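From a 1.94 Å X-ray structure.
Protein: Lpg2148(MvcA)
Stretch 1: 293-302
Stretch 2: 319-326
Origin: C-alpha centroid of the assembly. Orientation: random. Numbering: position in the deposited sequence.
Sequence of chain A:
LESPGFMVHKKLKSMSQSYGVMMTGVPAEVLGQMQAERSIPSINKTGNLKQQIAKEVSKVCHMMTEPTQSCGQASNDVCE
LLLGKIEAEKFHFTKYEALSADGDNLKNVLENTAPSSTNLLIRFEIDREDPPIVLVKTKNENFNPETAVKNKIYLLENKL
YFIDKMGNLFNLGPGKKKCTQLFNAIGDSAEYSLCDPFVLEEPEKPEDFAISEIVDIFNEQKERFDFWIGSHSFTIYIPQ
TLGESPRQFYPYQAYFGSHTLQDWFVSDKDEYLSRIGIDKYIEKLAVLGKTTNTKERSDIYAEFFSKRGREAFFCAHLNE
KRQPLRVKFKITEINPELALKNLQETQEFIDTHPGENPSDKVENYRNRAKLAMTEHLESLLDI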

# COMPACT_ATOMS: atom_id res chain seq x y z
N ASN A 293 -17.85 8.58 10.42
CA ASN A 293 -17.79 8.07 11.78
C ASN A 293 -16.53 7.22 11.94
O ASN A 293 -16.35 6.23 11.23
CB ASN A 293 -19.04 7.25 12.10
CG ASN A 293 -19.12 6.85 13.56
OD1 ASN A 293 -18.79 5.72 13.94
ND2 ASN A 293 -19.59 7.78 14.40
N THR A 294 -15.67 7.61 12.88
CA THR A 294 -14.44 6.85 13.11
C THR A 294 -14.73 5.40 13.47
O THR A 294 -14.12 4.48 12.92
CB THR A 294 -13.62 7.52 14.21
OG1 THR A 294 -13.18 8.80 13.74
CG2 THR A 294 -12.40 6.67 14.56
N LYS A 295 -15.67 5.17 14.39
CA LYS A 295 -15.96 3.81 14.82
C LYS A 295 -16.43 2.93 13.66
O LYS A 295 -15.97 1.79 13.50
CB LYS A 295 -16.99 3.82 15.95
CG LYS A 295 -17.39 2.43 16.44
CD LYS A 295 -16.20 1.64 16.94
CE LYS A 295 -16.65 0.42 17.72
NZ LYS A 295 -15.62 -0.65 17.70
N GLU A 296 -17.34 3.45 12.83
CA GLU A 296 -17.86 2.67 11.71
C GLU A 296 -16.78 2.40 10.66
O GLU A 296 -16.69 1.28 10.13
CB GLU A 296 -19.05 3.40 11.08
CG GLU A 296 -19.71 2.67 9.89
CD GLU A 296 -20.84 3.49 9.28
OE1 GLU A 296 -20.75 4.74 9.30
OE2 GLU A 296 -21.82 2.90 8.79
N ARG A 297 -15.98 3.42 10.35
CA ARG A 297 -14.87 3.25 9.41
C ARG A 297 -13.88 2.21 9.91
O ARG A 297 -13.47 1.31 9.17
CB ARG A 297 -14.18 4.59 9.21
CG ARG A 297 -13.22 4.66 8.05
CD ARG A 297 -12.45 5.99 8.06
NE ARG A 297 -13.29 7.13 7.70
CZ ARG A 297 -13.49 8.21 8.46
NH1 ARG A 297 -12.89 8.32 9.65
NH2 ARG A 297 -14.27 9.18 8.02
N SER A 298 -13.49 2.32 11.19
CA SER A 298 -12.53 1.39 11.78
C SER A 298 -13.06 -0.04 11.76
O SER A 298 -12.31 -0.98 11.43
CB SER A 298 -12.22 1.83 13.21
OG SER A 298 -11.63 3.13 13.22
N ASP A 299 -14.34 -0.23 12.12
CA ASP A 299 -14.94 -1.55 12.18
C ASP A 299 -14.95 -2.24 10.82
O ASP A 299 -14.68 -3.45 10.73
CB ASP A 299 -16.38 -1.45 12.70
CG ASP A 299 -16.45 -1.27 14.22
OD1 ASP A 299 -15.41 -1.37 14.92
OD2 ASP A 299 -17.58 -1.01 14.70
N ILE A 300 -15.29 -1.51 9.75
CA ILE A 300 -15.35 -2.12 8.43
C ILE A 300 -13.94 -2.43 7.92
O ILE A 300 -13.69 -3.51 7.34
CB ILE A 300 -16.09 -1.21 7.45
CG1 ILE A 300 -17.55 -1.02 7.89
CG2 ILE A 300 -16.04 -1.80 6.02
CD1 ILE A 300 -18.35 -0.22 6.89
N TYR A 301 -13.02 -1.48 8.10
CA TYR A 301 -11.63 -1.68 7.73
C TYR A 301 -11.05 -2.92 8.41
O TYR A 301 -10.44 -3.77 7.76
CB TYR A 301 -10.84 -0.43 8.09
CG TYR A 301 -9.49 -0.27 7.39
CD1 TYR A 301 -8.36 -0.92 7.87
CD2 TYR A 301 -9.36 0.55 6.27
CE1 TYR A 301 -7.12 -0.77 7.24
CE2 TYR A 301 -8.12 0.71 5.64
CZ TYR A 301 -7.01 0.05 6.13
OH TYR A 301 -5.79 0.21 5.51
N ALA A 302 -11.27 -3.05 9.72
CA ALA A 302 -10.77 -4.21 10.45
C ALA A 302 -11.45 -5.50 10.00
O ALA A 302 -10.78 -6.52 9.80
CB ALA A 302 -10.95 -3.99 11.96
N ASN A 319 -4.84 2.87 16.57
CA ASN A 319 -4.92 2.45 15.18
C ASN A 319 -6.29 2.72 14.56
O ASN A 319 -6.59 2.17 13.50
CB ASN A 319 -4.55 0.97 15.07
CG ASN A 319 -3.15 0.70 15.59
OD1 ASN A 319 -2.18 1.24 15.08
ND2 ASN A 319 -3.05 -0.13 16.63
N GLU A 320 -7.11 3.55 15.20
CA GLU A 320 -8.40 3.93 14.65
C GLU A 320 -8.21 4.60 13.29
O GLU A 320 -7.20 5.25 13.03
CB GLU A 320 -9.13 4.90 15.59
CG GLU A 320 -9.85 4.22 16.74
CD GLU A 320 -10.40 5.22 17.77
OE1 GLU A 320 -10.06 6.43 17.69
OE2 GLU A 320 -11.17 4.79 18.65
N LYS A 321 -9.20 4.42 12.42
CA LYS A 321 -9.20 5.06 11.10
C LYS A 321 -9.94 6.38 11.25
O LYS A 321 -11.16 6.46 11.11
CB LYS A 321 -9.85 4.17 10.05
CG LYS A 321 -9.10 2.86 9.78
CD LYS A 321 -7.66 3.09 9.28
CE LYS A 321 -6.75 1.96 9.74
NZ LYS A 321 -5.33 2.39 9.87
N ARG A 322 -9.18 7.44 11.55
CA ARG A 322 -9.75 8.75 11.85
C ARG A 322 -9.78 9.68 10.65
O ARG A 322 -10.31 10.79 10.77
CB ARG A 322 -8.96 9.40 12.98
CG ARG A 322 -9.08 8.66 14.28
CD ARG A 322 -8.31 9.35 15.39
NE ARG A 322 -8.44 8.61 16.64
CZ ARG A 322 -7.42 8.29 17.43
NH1 ARG A 322 -6.19 8.64 17.10
NH2 ARG A 322 -7.64 7.62 18.56
N GLN A 323 -9.25 9.26 9.52
CA GLN A 323 -9.24 10.13 8.35
C GLN A 323 -10.18 9.60 7.27
O GLN A 323 -10.38 8.39 7.15
CB GLN A 323 -7.83 10.26 7.76
CG GLN A 323 -6.77 10.75 8.75
CD GLN A 323 -5.39 10.73 8.13
OE1 GLN A 323 -4.98 9.74 7.52
NE2 GLN A 323 -4.67 11.84 8.26
N PRO A 324 -10.75 10.49 6.46
CA PRO A 324 -11.58 10.05 5.34
C PRO A 324 -10.82 9.08 4.45
O PRO A 324 -9.61 9.20 4.24
CB PRO A 324 -11.89 11.35 4.59
CG PRO A 324 -11.78 12.43 5.63
CD PRO A 324 -10.69 11.97 6.56
N LEU A 325 -11.56 8.10 3.92
CA LEU A 325 -11.03 7.12 2.98
C LEU A 325 -11.86 7.15 1.71
O LEU A 325 -13.03 7.55 1.72
CB LEU A 325 -11.06 5.69 3.56
CG LEU A 325 -10.40 5.44 4.92
CD1 LEU A 325 -10.74 4.03 5.43
CD2 LEU A 325 -8.90 5.64 4.82
N ARG A 326 -11.25 6.71 0.61
CA ARG A 326 -11.96 6.55 -0.65
C ARG A 326 -11.50 5.26 -1.30
O ARG A 326 -10.36 4.82 -1.10
CB ARG A 326 -11.72 7.73 -1.60
CG ARG A 326 -10.31 7.87 -2.08
CD ARG A 326 -10.24 8.88 -3.21
NE ARG A 326 -8.90 8.97 -3.76
CZ ARG A 326 -8.41 10.04 -4.37
NH1 ARG A 326 -9.16 11.12 -4.53
NH2 ARG A 326 -7.17 10.01 -4.84

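One side of a helix's first turns packs against an irregular segment that leads into a strand, held by two side-chain-to-backbone hydrogen bonds at Lys321 and by a CH-pi contact of its side chain with the Tyr301 ring. Thr294 and Ser298, and Arg297 and Tyr301, each pair one turn apart, line the same side of the helix and make all the contacts of residues 293-302 with the segment. Ser298 OG accepts from Lys321 N (2.9 Å, 166°) while donating to Thr294 O one turn back (2.8 Å), so the hydroxyl links the segment to the helix backbone. The carbonyl of the same lysine is taken by Arg297: NH1 donates to Lys321 O (2.9 Å, 164°), which lies near the guanidinium plane. Gln323 O instead sits over a guanidinium face, 3.2 Å from Arg297 NE, and the poor angle rules out a hydrogen bond. The Lys321 side chain runs across Tyr301, its CE 3.9 Å from the ring centroid in a CH-pi contact over the face; NZ, 4.9 Å from that centroid, adds an off-centre cation-pi interaction. Leu325 CD1 touches both Arg297 and Tyr301, 3.7 Å from Arg297 CG and 3.8 Å from Tyr301 CD2. Near the helix start, Thr294 CG2 packs 3.9 Å from both Glu320 CB and Arg322 CG, whose side chains are joined by a salt bridge (Arg322 NH2 to Glu320 OE1, 2.8 Å).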